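Local coordinates for protein heavy metal cation tricomponent efflux pump ZneA(CzcA-like) (Cupriavidus metallidurans, PDB 4K0J) that is an inner-membrane Zn(II)/proton antiporter, the RND-family pump of a three-component heavy metal efflux system, at residues A718-L732 / T773-V787. Sequence-based numbering, arbitrary orientation.
Sequences AAARLGINVADVMAL and TLTAANGAHVALAQV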
loop_
_atom_site.group_PDB
_atom_site.type_symbol
_atom_site.label_atom_id
_atom_site.label_comp_id
_atom_site.label_asym_id
_atom_site.label_seq_id
_atom_site.Cartn_x
_atom_site.Cartn_y
_atom_site.Cartn_z
ATOM N N ALA C 718 -2.710 14.796 -56.352
ATOM C CA ALA C 718 -1.441 15.111 -57.003
ATOM C C ALA C 718 -0.461 13.957 -56.873
ATOM O O ALA C 718 0.157 13.552 -57.852
ATOM C CB ALA C 718 -0.840 16.376 -56.436
ATOM N N ALA C 719 -0.328 13.431 -55.658
ATOM C CA ALA C 719 0.566 12.308 -55.393
ATOM C C ALA C 719 -0.083 11.003 -55.837
ATOM O O ALA C 719 0.531 9.937 -55.786
ATOM C CB ALA C 719 0.934 12.254 -53.919
ATOM N N ALA C 720 -1.336 11.099 -56.261
ATOM C CA ALA C 720 -2.044 9.966 -56.822
ATOM C C ALA C 720 -1.793 9.938 -58.321
ATOM O O ALA C 720 -2.002 8.921 -58.982
ATOM C CB ALA C 720 -3.529 10.076 -56.532
ATOM N N ARG C 721 -1.342 11.068 -58.854
ATOM C CA ARG C 721 -1.015 11.168 -60.270
ATOM C C ARG C 721 0.491 11.206 -60.485
ATOM O O ARG C 721 0.957 11.309 -61.620
ATOM C CB ARG C 721 -1.669 12.403 -60.891
ATOM C CG ARG C 721 -3.179 12.310 -60.977
ATOM C CD ARG C 721 -3.785 13.565 -61.567
ATOM N NE ARG C 721 -4.172 14.542 -60.554
ATOM C CZ ARG C 721 -3.430 15.584 -60.188
ATOM N NH1 ARG C 721 -3.874 16.420 -59.259
ATOM N NH2 ARG C 721 -2.249 15.792 -60.751
ATOM N N LEU C 722 1.249 11.122 -59.393
ATOM C CA LEU C 722 2.705 11.125 -59.475
ATOM C C LEU C 722 3.303 9.918 -58.767
ATOM O O LEU C 722 4.523 9.749 -58.743
ATOM C CB LEU C 722 3.292 12.410 -58.882
ATOM C CG LEU C 722 2.970 13.736 -59.574
ATOM C CD1 LEU C 722 3.842 14.855 -59.028
ATOM C CD2 LEU C 722 3.134 13.618 -61.081
ATOM N N GLY C 723 2.442 9.086 -58.190
ATOM C CA GLY C 723 2.891 7.912 -57.466
ATOM C C GLY C 723 3.830 8.262 -56.325
ATOM O O GLY C 723 5.035 8.014 -56.406
ATOM N N ILE C 724 3.274 8.856 -55.270
ATOM C CA ILE C 724 4.043 9.238 -54.086
ATOM C C ILE C 724 3.202 9.042 -52.827
ATOM O O ILE C 724 2.001 9.328 -52.827
ATOM C CB ILE C 724 4.540 10.706 -54.172
ATOM C CG1 ILE C 724 5.802 10.790 -55.032
ATOM C CG2 ILE C 724 4.801 11.290 -52.778
ATOM C CD1 ILE C 724 6.718 11.942 -54.680
ATOM N N ASN C 725 3.829 8.532 -51.770
ATOM C CA ASN C 725 3.166 8.363 -50.482
ATOM C C ASN C 725 3.288 9.608 -49.622
ATOM O O ASN C 725 4.307 10.297 -49.650
ATOM C CB ASN C 725 3.774 7.192 -49.717
ATOM C CG ASN C 725 3.646 5.884 -50.455
ATOM O OD1 ASN C 725 2.586 5.557 -50.984
ATOM N ND2 ASN C 725 4.733 5.122 -50.496
ATOM N N VAL C 726 2.258 9.885 -48.836
ATOM C CA VAL C 726 2.334 10.990 -47.900
ATOM C C VAL C 726 3.417 10.691 -46.868
ATOM O O VAL C 726 4.016 11.601 -46.303
ATOM C CB VAL C 726 0.973 11.258 -47.218
ATOM C CG1 VAL C 726 -0.144 10.590 -48.003
ATOM C CG2 VAL C 726 0.977 10.774 -45.771
ATOM N N ALA C 727 3.683 9.407 -46.650
ATOM C CA ALA C 727 4.719 8.984 -45.714
ATOM C C ALA C 727 6.126 9.393 -46.166
ATOM O O ALA C 727 7.012 9.587 -45.333
ATOM C CB ALA C 727 4.646 7.483 -45.489
ATOM N N ASP C 728 6.326 9.514 -47.478
ATOM C CA ASP C 728 7.612 9.938 -48.027
ATOM C C ASP C 728 7.840 11.396 -47.659
ATOM O O ASP C 728 8.948 11.808 -47.284
ATOM C CB ASP C 728 7.631 9.800 -49.554
ATOM C CG ASP C 728 6.988 8.508 -50.047
ATOM O OD1 ASP C 728 6.419 8.521 -51.162
ATOM O OD2 ASP C 728 7.052 7.484 -49.335
ATOM N N VAL C 729 6.761 12.164 -47.775
ATOM C CA VAL C 729 6.738 13.580 -47.448
ATOM C C VAL C 729 6.986 13.801 -45.963
ATOM O O VAL C 729 7.873 14.556 -45.578
ATOM C CB VAL C 729 5.373 14.164 -47.801
ATOM C CG1 VAL C 729 5.445 15.681 -47.889
ATOM C CG2 VAL C 729 4.886 13.565 -49.109
ATOM N N MET C 730 6.190 13.133 -45.133
ATOM C CA MET C 730 6.319 13.224 -43.685
ATOM C C MET C 730 7.702 12.778 -43.222
ATOM O O MET C 730 8.243 13.317 -42.259
ATOM C CB MET C 730 5.246 12.378 -43.005
ATOM C CG MET C 730 3.833 12.692 -43.459
ATOM S SD MET C 730 3.312 14.368 -43.058
ATOM C CE MET C 730 3.149 15.058 -44.692
ATOM N N ALA C 731 8.265 11.789 -43.909
ATOM C CA ALA C 731 9.626 11.364 -43.625
ATOM C C ALA C 731 10.562 12.519 -43.928
ATOM O O ALA C 731 11.453 12.833 -43.134
ATOM C CB ALA C 731 9.997 10.158 -44.458
ATOM N N LEU C 732 10.340 13.145 -45.082
ATOM C CA LEU C 732 11.152 14.270 -45.521
ATOM C C LEU C 732 11.142 15.380 -44.490
ATOM O O LEU C 732 12.172 16.005 -44.241
ATOM C CB LEU C 732 10.639 14.805 -46.858
ATOM C CG LEU C 732 11.226 16.122 -47.371
ATOM C CD1 LEU C 732 12.511 15.886 -48.142
ATOM C CD2 LEU C 732 10.210 16.857 -48.229
ATOM N N THR C 773 13.589 18.146 -53.387
ATOM C CA THR C 773 12.908 17.101 -54.137
ATOM C C THR C 773 12.823 15.764 -53.398
ATOM O O THR C 773 13.478 15.552 -52.377
ATOM C CB THR C 773 13.596 16.879 -55.498
ATOM O OG1 THR C 773 12.711 16.186 -56.388
ATOM C CG2 THR C 773 14.879 16.078 -55.314
ATOM N N LEU C 774 11.999 14.871 -53.939
ATOM C CA LEU C 774 11.836 13.517 -53.432
ATOM C C LEU C 774 11.386 12.618 -54.585
ATOM O O LEU C 774 10.514 12.994 -55.369
ATOM C CB LEU C 774 10.822 13.479 -52.285
ATOM C CG LEU C 774 9.352 13.780 -52.589
ATOM C CD1 LEU C 774 8.443 13.111 -51.571
ATOM C CD2 LEU C 774 9.090 15.276 -52.622
ATOM N N THR C 775 11.987 11.437 -54.697
ATOM C CA THR C 775 11.726 10.559 -55.838
ATOM C C THR C 775 10.317 9.959 -55.843
ATOM O O THR C 775 9.575 10.079 -54.868
ATOM C CB THR C 775 12.769 9.436 -55.937
ATOM O OG1 THR C 775 12.904 8.800 -54.662
ATOM C CG2 THR C 775 14.115 10.005 -56.353
ATOM N N ALA C 776 9.960 9.315 -56.951
ATOM C CA ALA C 776 8.610 8.791 -57.139
ATOM C C ALA C 776 8.614 7.324 -57.554
ATOM O O ALA C 776 9.592 6.605 -57.336
ATOM C CB ALA C 776 7.863 9.625 -58.166
ATOM N N ALA C 777 7.508 6.887 -58.154
ATOM C CA ALA C 777 7.368 5.505 -58.608
ATOM C C ALA C 777 7.986 5.296 -59.987
ATOM O O ALA C 777 8.310 4.171 -60.369
ATOM C CB ALA C 777 5.901 5.098 -58.617
ATOM N N ASN C 778 8.146 6.387 -60.730
ATOM C CA ASN C 778 8.730 6.337 -62.065
ATOM C C ASN C 778 10.254 6.388 -62.041
ATOM O O ASN C 778 10.900 6.410 -63.089
ATOM C CB ASN C 778 8.176 7.468 -62.936
ATOM C CG ASN C 778 8.148 8.797 -62.211
ATOM O OD1 ASN C 778 9.172 9.465 -62.073
ATOM N ND2 ASN C 778 6.969 9.188 -61.740
ATOM N N GLY C 779 10.822 6.410 -60.838
ATOM C CA GLY C 779 12.264 6.412 -60.673
ATOM C C GLY C 779 12.914 7.726 -61.063
ATOM O O GLY C 779 14.004 7.744 -61.633
ATOM N N ALA C 780 12.240 8.828 -60.754
ATOM C CA ALA C 780 12.759 10.152 -61.069
ATOM C C ALA C 780 12.313 11.170 -60.027
ATOM O O ALA C 780 11.210 11.072 -59.489
ATOM C CB ALA C 780 12.315 10.578 -62.458
ATOM N N HIS C 781 13.176 12.142 -59.749
ATOM C CA HIS C 781 12.906 13.153 -58.731
ATOM C C HIS C 781 11.602 13.921 -58.966
ATOM O O HIS C 781 11.177 14.111 -60.106
ATOM C CB HIS C 781 14.076 14.135 -58.638
ATOM C CG HIS C 781 14.340 14.882 -59.909
ATOM N ND1 HIS C 781 15.292 14.484 -60.823
ATOM C CD2 HIS C 781 13.775 16.004 -60.418
ATOM C CE1 HIS C 781 15.302 15.327 -61.840
ATOM N NE2 HIS C 781 14.391 16.257 -61.620
ATOM N N VAL C 782 10.972 14.349 -57.875
ATOM C CA VAL C 782 9.764 15.171 -57.931
ATOM C C VAL C 782 9.813 16.250 -56.855
ATOM O O VAL C 782 9.950 15.943 -55.673
ATOM C CB VAL C 782 8.482 14.333 -57.728
ATOM C CG1 VAL C 782 7.293 15.239 -57.480
ATOM C CG2 VAL C 782 8.221 13.453 -58.935
ATOM N N ALA C 783 9.706 17.511 -57.264
ATOM C CA ALA C 783 9.768 18.625 -56.323
ATOM C C ALA C 783 8.603 18.570 -55.350
ATOM O O ALA C 783 7.518 18.116 -55.700
ATOM C CB ALA C 783 9.778 19.947 -57.061
ATOM N N LEU C 784 8.839 19.031 -54.127
ATOM C CA LEU C 784 7.851 18.934 -53.061
ATOM C C LEU C 784 6.618 19.811 -53.304
ATOM O O LEU C 784 5.501 19.432 -52.950
ATOM C CB LEU C 784 8.493 19.286 -51.717
ATOM C CG LEU C 784 7.562 19.251 -50.504
ATOM C CD1 LEU C 784 7.065 17.833 -50.278
ATOM C CD2 LEU C 784 8.247 19.808 -49.265
ATOM N N ALA C 785 6.818 20.975 -53.915
ATOM C CA ALA C 785 5.722 21.913 -54.150
ATOM C C ALA C 785 4.800 21.453 -55.282
ATOM O O ALA C 785 3.899 22.177 -55.710
ATOM C CB ALA C 785 6.266 23.300 -54.437
ATOM N N GLN C 786 5.033 20.232 -55.750
ATOM C CA GLN C 786 4.293 19.660 -56.860
ATOM C C GLN C 786 3.137 18.812 -56.343
ATOM O O GLN C 786 2.225 18.467 -57.095
ATOM C CB GLN C 786 5.234 18.801 -57.703
ATOM C CG GLN C 786 4.907 18.740 -59.178
ATOM C CD GLN C 786 6.076 18.231 -60.003
ATOM O OE1 GLN C 786 7.241 18.412 -59.639
ATOM N NE2 GLN C 786 5.769 17.591 -61.124
ATOM N N VAL C 787 3.176 18.478 -55.056
ATOM C CA VAL C 787 2.177 17.588 -54.467
ATOM C C VAL C 787 1.780 17.986 -53.047
ATOM O O VAL C 787 1.087 17.237 -52.360
ATOM C CB VAL C 787 2.681 16.125 -54.418
ATOM C CG1 VAL C 787 2.590 15.465 -55.789
ATOM C CG2 VAL C 787 4.099 16.062 -53.863
#
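Ala718 and Ala719 rest against Val787, which follows the β-hairpin of strands 773-775 and 781-783 and the short 3-10 segment 784-786 after it. In this part of the docking domain of the RND pump, far from the membrane helices, the apolar side of the hairpin packs on the short helix 716-720, the loop after it and helix 726-737. Val787 CG1 lies 3.6 Å from Ala718 CB, and a backbone bond of Val787 to Asp715 ties the chain beside it to the start of the short helix. Leu722 CD1 touches two valine methyls, 3.5 Å from Val787 CG1 and 3.8 Å from Val782 CG1, with the side chain of Gln786, an exposed residue, running past on the solvent side. Gly723, at positive phi, brings its backbone close to the hairpin turn; its O accepts a weak, bent hydrogen bond from Ala777 N (3.2 Å, 121° at the hydrogen). Ile724 holds CG1 beside its own backbone N (chi1 -81°), and from there CD1 reaches the Leu774 CD1 methyl and the backbone O of Thr775 while CG1 lies against the Ala776 methyl. In the first turn of the longer helix, Asp728 sets its CB against Leu774 CD1, whereas its OD1 accepts a bond from Asn725 N (2.7 Å) that meets the carboxylate from above its plane. Val729 also abuts strand 707-714 through Val714, and the outer side of the same helix packs on a second subunit at Ala727 and Met730. Leu784, its CG swung away from the backbone N (chi1 179°), extends to Val729 and Leu732: CD1 lies 3.6 Å from Val729 CG1, and CD2 is 3.7 Å from Leu732 CD2.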